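Amidohydrolase (Pseudomonas aeruginosa, PDB 2I5G) probably acts as a metal-dependent dipeptidase of the membrane dipeptidase (peptidase M19) family, with a TIM-barrel fold. Local coordinates at residues D76-K79 / A80-G84; V287-F290 / P291-T294; R300-P303 / E304-R308; Y104-V107 / F108-G112; N314-R317 / V318-V322. The protein carries 2 engineered substitutions. One frame throughout, in Å; residues are numbered along the deposited sequence.

In the fold
All five interactions are local, each spanning a turn or two of chain, and together they show how place in the fold sets chemistry. Interactions 1 and 4 belong to helices of beta-alpha-beta units, 74-82 and 103-110, and both run into a Schellman ending; charged or polar pairs lie on their more exposed sides, while Ile77, Ala80 and Phe108 are buried. Interactions 2 and 3 sit at the beginnings of the successive helices 291-299 and 304-323, where prolines shape the first turn, and they touch through Thr294 and Val307. Interaction 5, the nearest to the chain centre, shares helix 304-323 with interaction 3 but rests on buried tryptophan-valine packing.

Interaction 1: residues D76-K79 / A80-G84; sequences DIRK and AKEQG
Arg78 and Glu82, one turn apart on helix 74-82, lie side by side and point the same way. Their nearest side-chain approach is carbon to oxygen, Arg78 CG to Glu82 OE1 at 3.6 Å. The Arg78 chain bends at chi3, and Arg78 NH1 stays 4.6 Å from Glu82 OE1, beyond salt-bridge range; the guanidinium plane stands 59° from that of the carboxylate. Glu82 is folded back over the preceding turn because its CG sits between the backbone N and the carbonyl carbon (chi1 75°), which brings that CG to 3.3 Å from Arg78 O. Beneath the pair runs the helical ladder: Ala80 N to Asp76 O at 2.9 Å, Lys81 N to Ile77 O at 3.2 Å, and the nearly straight bond from Glu82 N to Arg78 O at 3.1 Å. Gly84, with positive phi, then ends the helix in a Schellman motif, its N bonding to Lys81 O at 3.1 Å. Farther out, Asp76 OD2 accepts from the backbone N of Ser73 and Arg72 just ahead of it, Lys81 NZ reaches the carbonyls of Ser10 and Ala8, and Ile77 packs on Ile11 and Thr35. The helix connects strands 68-70 and 86-92 in a beta-alpha-beta unit. Arg78 and Glu82 probably attract each other only through a modest, solvent-screened field, so the backbone bonds, rather than an ion pair, carry this turn.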
# COMPACT_ATOMS: atom_id res chain seq x y z
N ASP A 76 -12.52 26.91 -17.54
CA ASP A 76 -13.54 27.02 -16.50
C ASP A 76 -13.13 28.12 -15.53
O ASP A 76 -13.97 28.76 -14.88
CB ASP A 76 -13.71 25.69 -15.75
CG ASP A 76 -14.27 24.58 -16.63
OD1 ASP A 76 -15.33 24.79 -17.27
OD2 ASP A 76 -13.65 23.49 -16.68
N ILE A 77 -11.82 28.36 -15.43
CA ILE A 77 -11.30 29.38 -14.55
C ILE A 77 -11.62 30.76 -15.09
O ILE A 77 -12.00 31.66 -14.35
CB ILE A 77 -9.79 29.22 -14.39
CG1 ILE A 77 -9.50 27.85 -13.79
CG2 ILE A 77 -9.25 30.32 -13.50
CD1 ILE A 77 -8.08 27.63 -13.38
N ARG A 78 -11.49 30.93 -16.40
CA ARG A 78 -11.78 32.19 -17.06
C ARG A 78 -13.28 32.44 -16.97
O ARG A 78 -13.73 33.57 -16.79
CB ARG A 78 -11.33 32.15 -18.52
CG ARG A 78 -12.03 33.15 -19.45
CD ARG A 78 -11.29 33.32 -20.77
NE ARG A 78 -10.93 32.05 -21.41
CZ ARG A 78 -11.78 31.22 -22.02
NH1 ARG A 78 -13.07 31.52 -22.10
NH2 ARG A 78 -11.33 30.10 -22.57
N LYS A 79 -14.05 31.36 -17.08
CA LYS A 79 -15.50 31.46 -17.01
C LYS A 79 -15.94 31.91 -15.61
O LYS A 79 -16.76 32.82 -15.47
CB LYS A 79 -16.14 30.12 -17.34
CG LYS A 79 -17.66 30.14 -17.25
CD LYS A 79 -18.28 28.76 -17.45
CE LYS A 79 -18.04 28.23 -18.86
NZ LYS A 79 -18.63 26.87 -19.04
N ALA A 80 -15.38 31.27 -14.59
CA ALA A 80 -15.72 31.60 -13.22
C ALA A 80 -15.45 33.08 -12.91
O ALA A 80 -16.25 33.74 -12.25
CB ALA A 80 -14.94 30.72 -12.27
N LYS A 81 -14.32 33.58 -13.38
CA LYS A 81 -13.98 34.97 -13.13
C LYS A 81 -14.98 35.91 -13.81
O LYS A 81 -15.56 36.79 -13.16
CB LYS A 81 -12.56 35.25 -13.66
CG LYS A 81 -11.72 36.16 -12.77
CD LYS A 81 -12.03 37.61 -12.97
CE LYS A 81 -11.11 38.47 -12.11
NZ LYS A 81 -11.34 38.25 -10.66
N GLU A 82 -15.19 35.71 -15.11
CA GLU A 82 -16.10 36.57 -15.85
C GLU A 82 -17.56 36.36 -15.52
O GLU A 82 -18.43 37.00 -16.12
CB GLU A 82 -15.89 36.40 -17.36
CG GLU A 82 -16.43 35.12 -17.95
CD GLU A 82 -16.24 35.07 -19.46
OE1 GLU A 82 -15.07 34.98 -19.91
OE2 GLU A 82 -17.25 35.12 -20.19
N GLN A 83 -17.84 35.48 -14.57
CA GLN A 83 -19.22 35.24 -14.17
C GLN A 83 -19.45 35.57 -12.71
O GLN A 83 -20.53 35.36 -12.18
CB GLN A 83 -19.59 33.78 -14.43
CG GLN A 83 -19.90 33.49 -15.88
CD GLN A 83 -20.47 32.12 -16.07
OE1 GLN A 83 -21.29 31.67 -15.27
NE2 GLN A 83 -20.06 31.44 -17.13
N GLY A 84 -18.41 36.10 -12.07
CA GLY A 84 -18.51 36.45 -10.66
C GLY A 84 -18.79 35.25 -9.78
O GLY A 84 -19.65 35.30 -8.90

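Interaction 2: residues V287-F290 / P291-T294; sequences VGEF and PNLT
Phe290 meets Pro291 first at its CB, which lies 3.3 Å from Pro291 CD across the peptide bond that joins the two segments. Beyond CB the phenyl ring slants past Pro291 N and leaves the turn altogether. It is buried among Leu34, Thr248 and Phe250 from loops, His7 of helix 5-8 and Met311 of helix 304-323. The backbone behind this ring passes from the 3-10 segment 287-289, where Phe290 N bonds to Val287 O at 2.9 Å, into helix 291-299. Two further bonds of three-residue span make the junction: Asn292 N to Glu289 O at 2.9 Å, almost straight at 170°, and Leu293 N to Phe290 O at 2.9 Å. Leu293 has its CB 3.3 Å from that same Phe290 O; with CG opposite the backbone N (chi1 -171°), its branches run on to Ile225 and Tyr228 of helix 225-239. Glu289 OE1 accepts from the backbone N of Arg285 and Thr286, in the chain just before. Pro291 N approaches Glu289 O to 3.0 Å but has no hydrogen to share. A proline thus fits the opening of the helix at no cost in bonding, and the two carbonyls ahead of it are answered by the N-H groups that follow.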
# COMPACT_ATOMS: atom_id res chain seq x y z
N VAL A 287 -10.92 32.68 4.69
CA VAL A 287 -10.85 32.78 3.24
C VAL A 287 -11.26 34.18 2.79
O VAL A 287 -10.62 34.77 1.92
CB VAL A 287 -11.77 31.73 2.58
CG1 VAL A 287 -11.65 31.81 1.07
CG2 VAL A 287 -11.40 30.34 3.08
N GLY A 288 -12.33 34.70 3.39
CA GLY A 288 -12.81 36.02 3.02
C GLY A 288 -11.79 37.14 3.16
O GLY A 288 -12.06 38.28 2.77
N GLU A 289 -10.62 36.83 3.71
CA GLU A 289 -9.58 37.83 3.89
C GLU A 289 -8.46 37.73 2.87
O GLU A 289 -7.47 38.46 2.95
CB GLU A 289 -8.97 37.71 5.29
CG GLU A 289 -9.85 38.21 6.41
CD GLU A 289 -9.16 38.12 7.75
OE1 GLU A 289 -9.04 36.99 8.27
OE2 GLU A 289 -8.71 39.17 8.26
N PHE A 290 -8.62 36.83 1.90
CA PHE A 290 -7.62 36.62 0.85
C PHE A 290 -7.00 37.93 0.33
O PHE A 290 -5.78 38.04 0.20
CB PHE A 290 -8.23 35.84 -0.32
CG PHE A 290 -7.52 34.56 -0.64
CD1 PHE A 290 -6.27 34.57 -1.25
CD2 PHE A 290 -8.08 33.33 -0.30
CE1 PHE A 290 -5.60 33.39 -1.53
CE2 PHE A 290 -7.42 32.14 -0.57
CZ PHE A 290 -6.17 32.17 -1.18
N PRO A 291 -7.84 38.94 0.03
CA PRO A 291 -7.32 40.21 -0.47
C PRO A 291 -6.24 40.92 0.35
O PRO A 291 -5.56 41.81 -0.17
CB PRO A 291 -8.59 41.07 -0.64
CG PRO A 291 -9.59 40.42 0.25
CD PRO A 291 -9.31 38.95 0.08
N ASN A 292 -6.05 40.54 1.60
CA ASN A 292 -5.02 41.17 2.42
C ASN A 292 -3.64 40.68 2.01
O ASN A 292 -2.62 41.29 2.36
CB ASN A 292 -5.23 40.85 3.90
CG ASN A 292 -6.55 41.34 4.42
OD1 ASN A 292 -6.90 41.09 5.57
ND2 ASN A 292 -7.29 42.04 3.58
N LEU A 293 -3.61 39.58 1.28
CA LEU A 293 -2.36 38.99 0.82
C LEU A 293 -1.86 39.73 -0.42
O LEU A 293 -0.65 39.83 -0.66
CB LEU A 293 -2.57 37.51 0.53
CG LEU A 293 -1.33 36.65 0.24
CD1 LEU A 293 -0.23 36.97 1.24
CD2 LEU A 293 -1.73 35.19 0.32
N THR A 294 -2.79 40.24 -1.21
CA THR A 294 -2.43 40.99 -2.41
C THR A 294 -1.90 42.34 -1.94
O THR A 294 -0.85 42.80 -2.39
CB THR A 294 -3.66 41.21 -3.32
OG1 THR A 294 -4.07 39.95 -3.86
CG2 THR A 294 -3.33 42.16 -4.46

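Interaction 3: residues R300-P303 / E304-R308; sequences RGMP and ERVVR
The pyrrolidine ring of Pro303 and the guanidinium of Arg305 both meet one methyl group, Val306 CG2. Pro303 CG touches it at 3.6 Å, the two side chains running at a slant to each other, while one face of the Arg305 guanidinium has the same methyl 4.1 Å above its plane, offset toward the rim. The Arg305 charge is engaged elsewhere, in a salt bridge from NH1 to Glu241. The setting is a short helix-to-helix turn: Gly301, with positive phi, is the Schellman residue that ends helix 291-299, and Pro303 is the N-cap of helix 304-323. Met302, present as selenomethionine, fills the inner side of this turn. Its CG lies opposite the backbone N (chi1 -165°), which sends the chain across Val306 at about a right angle. Val306 CG1 then receives both Met302 CG and Met302 SE, each at 3.6 Å, and Val307 CG2 stands 4.0 Å from Met302 CG. This apolar group is continued by Met236 of helix 225-239, which touches Met302 and Val306, and by Leu298, on which Val307 packs. On the outer side, Glu304 and Arg308 form a long salt bridge, OE1 to NH1 at 3.9 Å, one turn apart. Arg300 turns from the linker to Asp226 and Glu233. The first turn of the new helix is closed by Val307 N, which donates to Pro303 O at 3.1 Å and 167°, arriving nearly along the C=O axis.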
# COMPACT_ATOMS: atom_id res chain seq x y z
N ARG A 300 4.82 45.46 0.05
CA ARG A 300 6.07 44.89 0.51
C ARG A 300 7.21 45.01 -0.49
O ARG A 300 8.31 44.52 -0.24
CB ARG A 300 5.83 43.43 0.88
CG ARG A 300 6.50 43.03 2.17
CD ARG A 300 5.68 42.01 2.91
NE ARG A 300 6.27 41.71 4.21
CZ ARG A 300 7.43 41.09 4.37
NH1 ARG A 300 8.12 40.70 3.31
NH2 ARG A 300 7.91 40.88 5.58
N GLY A 301 6.95 45.66 -1.62
CA GLY A 301 7.98 45.84 -2.63
C GLY A 301 7.78 45.08 -3.93
O GLY A 301 8.28 45.49 -4.99
N MSE A 302 7.04 43.98 -3.87
CA MSE A 302 6.78 43.18 -5.05
C MSE A 302 5.94 43.97 -6.05
O MSE A 302 4.89 44.50 -5.70
CB MSE A 302 6.05 41.89 -4.64
CG MSE A 302 6.02 40.79 -5.69
SE MSE A 302 5.18 39.15 -5.03
CE MSE A 302 6.59 38.57 -3.83
N PRO A 303 6.41 44.10 -7.29
CA PRO A 303 5.68 44.85 -8.32
C PRO A 303 4.37 44.16 -8.73
O PRO A 303 4.19 42.97 -8.51
CB PRO A 303 6.68 44.94 -9.48
CG PRO A 303 7.53 43.71 -9.28
CD PRO A 303 7.74 43.69 -7.79
N GLU A 304 3.46 44.93 -9.33
CA GLU A 304 2.15 44.41 -9.74
C GLU A 304 2.21 43.12 -10.53
O GLU A 304 1.54 42.14 -10.20
CB GLU A 304 1.38 45.46 -10.56
CG GLU A 304 -0.12 45.21 -10.60
CD GLU A 304 -0.86 46.04 -11.66
OE1 GLU A 304 -0.89 45.62 -12.83
OE2 GLU A 304 -1.42 47.10 -11.31
N ARG A 305 3.02 43.11 -11.59
CA ARG A 305 3.16 41.96 -12.47
C ARG A 305 3.49 40.66 -11.75
O ARG A 305 2.90 39.62 -12.03
CB ARG A 305 4.22 42.25 -13.54
CG ARG A 305 4.13 41.40 -14.79
CD ARG A 305 5.44 40.68 -15.02
NE ARG A 305 6.55 41.45 -14.49
CZ ARG A 305 7.73 40.94 -14.18
NH1 ARG A 305 7.96 39.65 -14.36
NH2 ARG A 305 8.69 41.71 -13.67
N VAL A 306 4.45 40.72 -10.83
CA VAL A 306 4.82 39.53 -10.07
C VAL A 306 3.64 39.13 -9.19
O VAL A 306 3.33 37.95 -9.08
CB VAL A 306 6.06 39.78 -9.18
CG1 VAL A 306 6.40 38.51 -8.40
CG2 VAL A 306 7.25 40.21 -10.03
N VAL A 307 3.00 40.10 -8.57
CA VAL A 307 1.85 39.81 -7.72
C VAL A 307 0.78 39.02 -8.48
O VAL A 307 0.29 38.02 -7.98
CB VAL A 307 1.22 41.11 -7.16
CG1 VAL A 307 -0.02 40.77 -6.33
CG2 VAL A 307 2.23 41.87 -6.32
N ARG A 308 0.43 39.47 -9.69
CA ARG A 308 -0.57 38.77 -10.48
C ARG A 308 -0.15 37.30 -10.54
O ARG A 308 -0.97 36.39 -10.41
CB ARG A 308 -0.62 39.29 -11.93
CG ARG A 308 -0.37 40.77 -12.12
CD ARG A 308 -1.63 41.62 -12.00
NE ARG A 308 -2.70 41.14 -12.86
CZ ARG A 308 -3.77 41.86 -13.20
NH1 ARG A 308 -3.91 43.10 -12.76
NH2 ARG A 308 -4.72 41.32 -13.95

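Interaction 4: residues Y104-V107 / F108-G112; sequences YVEV and FKQLG
Phe108 leans back over Tyr104 because its CG lies opposite the carbonyl carbon and beside the backbone N (chi1 -79°), which directs the ring toward the preceding turn of helix 103-110. The ring then meets the earlier residue obliquely: Phe108 CE2 is 4.2 Å from Tyr104 CB, and Phe108 CD2 passes 3.3 Å from Tyr104 O. Val107 instead holds CG1 opposite the backbone N (chi1 176°), where that methyl runs alongside Leu111 and approaches its CD1 to 4.1 Å, both side chains pointing the same way. Under these pairs Phe108 N bonds to Tyr104 O at 3.0 Å, almost straight at 171°, and the next two amides also bond back four residues, less straight, Lys109 N to Val105 O and Gln110 N to Glu106 O. The helix links strands 86-92 and 113-117 as the middle of a beta-alpha-beta unit of the barrel. It ends in a Schellman motif, in which Gly112, with positive phi, bonds its N to Lys109 O at 3.1 Å while Val113 N returns to Phe108 O. Aromatic contacts extend past the helix: the buried Phe108 meets Phe92 edge-to-face, and Tyr104 stacks with Phe47 of helix 47-63. Lys109 turns another way, its NZ bonding to Gly152 O and making a cation-pi contact with Trp323. On a more polar flank a water bridges Glu106 and Gln110, giving a weak bond to Glu106 OE2 at 3.3 Å and accepting an equally weak one from Gln110 NE2 at 3.4 Å.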
# COMPACT_ATOMS: atom_id res chain seq x y z
N TYR A 104 -8.50 3.50 -12.53
CA TYR A 104 -9.23 4.52 -11.78
C TYR A 104 -8.67 5.91 -12.02
O TYR A 104 -9.34 6.91 -11.74
CB TYR A 104 -9.21 4.23 -10.27
CG TYR A 104 -10.01 3.02 -9.85
CD1 TYR A 104 -9.99 2.57 -8.54
CD2 TYR A 104 -10.77 2.30 -10.78
CE1 TYR A 104 -10.70 1.44 -8.15
CE2 TYR A 104 -11.49 1.17 -10.40
CZ TYR A 104 -11.45 0.75 -9.09
OH TYR A 104 -12.14 -0.38 -8.72
N VAL A 105 -7.44 6.00 -12.52
CA VAL A 105 -6.88 7.32 -12.78
C VAL A 105 -7.75 8.01 -13.82
O VAL A 105 -8.10 9.18 -13.68
CB VAL A 105 -5.42 7.24 -13.30
CG1 VAL A 105 -4.94 8.63 -13.69
CG2 VAL A 105 -4.51 6.65 -12.22
N GLU A 106 -8.13 7.29 -14.86
CA GLU A 106 -8.97 7.86 -15.90
C GLU A 106 -10.41 8.07 -15.42
O GLU A 106 -11.09 9.00 -15.86
CB GLU A 106 -8.96 6.95 -17.13
CG GLU A 106 -9.89 7.37 -18.25
CD GLU A 106 -9.68 6.53 -19.50
OE1 GLU A 106 -9.72 5.29 -19.39
OE2 GLU A 106 -9.49 7.12 -20.58
N VAL A 107 -10.88 7.20 -14.53
CA VAL A 107 -12.23 7.28 -13.99
C VAL A 107 -12.44 8.57 -13.19
O VAL A 107 -13.43 9.27 -13.38
CB VAL A 107 -12.55 6.09 -13.04
CG1 VAL A 107 -13.93 6.28 -12.42
CG2 VAL A 107 -12.49 4.78 -13.80
N PHE A 108 -11.51 8.86 -12.29
CA PHE A 108 -11.63 10.05 -11.47
C PHE A 108 -11.48 11.31 -12.30
O PHE A 108 -12.14 12.32 -12.04
CB PHE A 108 -10.61 10.02 -10.33
CG PHE A 108 -11.02 9.14 -9.19
CD1 PHE A 108 -12.21 9.37 -8.50
CD2 PHE A 108 -10.22 8.07 -8.80
CE1 PHE A 108 -12.60 8.55 -7.44
CE2 PHE A 108 -10.60 7.24 -7.74
CZ PHE A 108 -11.79 7.48 -7.06
N LYS A 109 -10.61 11.24 -13.29
CA LYS A 109 -10.40 12.37 -14.17
C LYS A 109 -11.74 12.68 -14.82
O LYS A 109 -12.12 13.84 -14.95
CB LYS A 109 -9.37 12.03 -15.24
CG LYS A 109 -9.21 13.09 -16.32
CD LYS A 109 -8.69 14.41 -15.78
CE LYS A 109 -8.68 15.44 -16.91
NZ LYS A 109 -8.13 16.75 -16.47
N GLN A 110 -12.46 11.63 -15.24
CA GLN A 110 -13.78 11.80 -15.86
C GLN A 110 -14.79 12.36 -14.86
O GLN A 110 -15.84 12.88 -15.26
CB GLN A 110 -14.31 10.47 -16.40
CG GLN A 110 -13.55 9.90 -17.58
CD GLN A 110 -14.33 8.81 -18.31
OE1 GLN A 110 -15.37 8.35 -17.84
NE2 GLN A 110 -13.82 8.40 -19.46
N LEU A 111 -14.49 12.26 -13.58
CA LEU A 111 -15.38 12.77 -12.54
C LEU A 111 -14.98 14.16 -12.06
O LEU A 111 -15.54 14.68 -11.11
CB LEU A 111 -15.42 11.79 -11.37
CG LEU A 111 -16.02 10.43 -11.74
CD1 LEU A 111 -15.85 9.45 -10.60
CD2 LEU A 111 -17.50 10.61 -12.10
N GLY A 112 -14.01 14.77 -12.73
CA GLY A 112 -13.60 16.11 -12.36
C GLY A 112 -12.39 16.26 -11.46
O GLY A 112 -12.14 17.35 -10.95
O HOH W 1 -11.04 10.04 -20.52

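Interaction 5: residues N314-R317 / V318-V322; sequences NWVR and VLRDV
Helix 304-323, the last helix of the chain, lies against the TIM barrel here, and Trp315 and Val318 are the inward pair of this contact. They lie side by side and point the same way. Val318 CG1 reaches the six-membered ring of the indole obliquely, 3.5 Å from Trp315 CE3 and 3.9 Å from Trp315 CZ3. That methyl occupies the slot between its own backbone N and carbonyl carbon (chi1 72°), which turns it back toward the indole. Leu319 comes to the same ring atom from one turn on, its CG 4.2 Å from Trp315 CE3. On another flank, Val316 CG1 runs beside Arg320 and lies 4.1 Å from its NH2. Helical bonds fix the spacing: Leu319 N to Trp315 O at 3.1 Å, Arg320 N to Val316 O at 2.9 Å and Asp321 N to Arg317 O at 3.1 Å, while the bond from Val318 N to Asn314 O is weak at 3.3 Å. Around them, Trp315 packs on Ile13 and Met154 of the parallel sheet, and its NE1 bonds to Ile246 O of strand 244-246. Asn314 ND2 likewise serves the carbonyls of Glu241 and Ile244, and Asp321 makes a salt bridge with Lys174. The indole therefore does two jobs at once: its six-membered ring joins an apolar layer between helix and strands, and its one N-H, though buried, is satisfied by a strand carbonyl.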
# COMPACT_ATOMS: atom_id res chain seq x y z
N ASN A 314 0.28 32.14 -12.30
CA ASN A 314 1.23 31.03 -12.35
C ASN A 314 0.53 29.67 -12.24
O ASN A 314 0.90 28.72 -12.94
CB ASN A 314 2.28 31.18 -11.25
CG ASN A 314 3.38 32.18 -11.61
OD1 ASN A 314 3.30 32.89 -12.62
ND2 ASN A 314 4.42 32.25 -10.78
N TRP A 315 -0.47 29.57 -11.37
CA TRP A 315 -1.18 28.31 -11.21
C TRP A 315 -1.86 27.95 -12.52
O TRP A 315 -1.85 26.79 -12.94
CB TRP A 315 -2.24 28.42 -10.12
CG TRP A 315 -1.85 27.75 -8.85
CD1 TRP A 315 -1.86 28.29 -7.60
CD2 TRP A 315 -1.40 26.40 -8.70
NE1 TRP A 315 -1.45 27.36 -6.67
CE2 TRP A 315 -1.17 26.19 -7.32
CE3 TRP A 315 -1.18 25.34 -9.59
CZ2 TRP A 315 -0.72 24.96 -6.81
CZ3 TRP A 315 -0.73 24.12 -9.08
CH2 TRP A 315 -0.50 23.95 -7.71
N VAL A 316 -2.45 28.95 -13.16
CA VAL A 316 -3.14 28.72 -14.42
C VAL A 316 -2.22 28.19 -15.51
O VAL A 316 -2.57 27.25 -16.23
CB VAL A 316 -3.83 30.02 -14.92
CG1 VAL A 316 -4.52 29.77 -16.24
CG2 VAL A 316 -4.83 30.51 -13.89
N ARG A 317 -1.03 28.78 -15.63
CA ARG A 317 -0.06 28.36 -16.64
C ARG A 317 0.39 26.90 -16.52
O ARG A 317 0.55 26.21 -17.53
CB ARG A 317 1.16 29.28 -16.60
CG ARG A 317 2.29 28.86 -17.52
CD ARG A 317 3.24 30.01 -17.81
NE ARG A 317 2.56 31.10 -18.52
CZ ARG A 317 2.04 30.99 -19.74
NH1 ARG A 317 2.12 29.84 -20.40
NH2 ARG A 317 1.44 32.03 -20.29
N VAL A 318 0.60 26.42 -15.30
CA VAL A 318 1.04 25.04 -15.10
C VAL A 318 -0.12 24.06 -15.31
O VAL A 318 0.07 22.97 -15.87
CB VAL A 318 1.63 24.83 -13.70
CG1 VAL A 318 0.54 24.87 -12.65
CG2 VAL A 318 2.38 23.52 -13.65
N LEU A 319 -1.31 24.43 -14.85
CA LEU A 319 -2.48 23.57 -15.02
C LEU A 319 -2.79 23.46 -16.50
O LEU A 319 -3.29 22.44 -16.96
CB LEU A 319 -3.68 24.15 -14.27
CG LEU A 319 -3.65 23.95 -12.75
CD1 LEU A 319 -4.81 24.66 -12.10
CD2 LEU A 319 -3.69 22.46 -12.45
N ARG A 320 -2.50 24.52 -17.24
CA ARG A 320 -2.75 24.53 -18.67
C ARG A 320 -1.77 23.56 -19.31
O ARG A 320 -2.12 22.78 -20.20
CB ARG A 320 -2.53 25.94 -19.23
CG ARG A 320 -2.83 26.08 -20.72
CD ARG A 320 -2.48 27.48 -21.20
NE ARG A 320 -3.31 28.51 -20.59
CZ ARG A 320 -4.60 28.70 -20.87
NH1 ARG A 320 -5.20 27.93 -21.76
NH2 ARG A 320 -5.29 29.66 -20.25
N ASP A 321 -0.53 23.60 -18.83
CA ASP A 321 0.52 22.72 -19.32
C ASP A 321 0.12 21.27 -19.09
O ASP A 321 0.04 20.48 -20.03
CB ASP A 321 1.83 23.01 -18.59
CG ASP A 321 3.03 22.36 -19.28
OD1 ASP A 321 2.87 21.31 -19.93
OD2 ASP A 321 4.15 22.91 -19.14
N VAL A 322 -0.13 20.93 -17.83
CA VAL A 322 -0.47 19.56 -17.45
C VAL A 322 -1.77 18.97 -18.03
O VAL A 322 -1.82 17.78 -18.31
CB VAL A 322 -0.52 19.41 -15.92
CG1 VAL A 322 0.83 19.80 -15.32
CG2 VAL A 322 -1.62 20.26 -15.35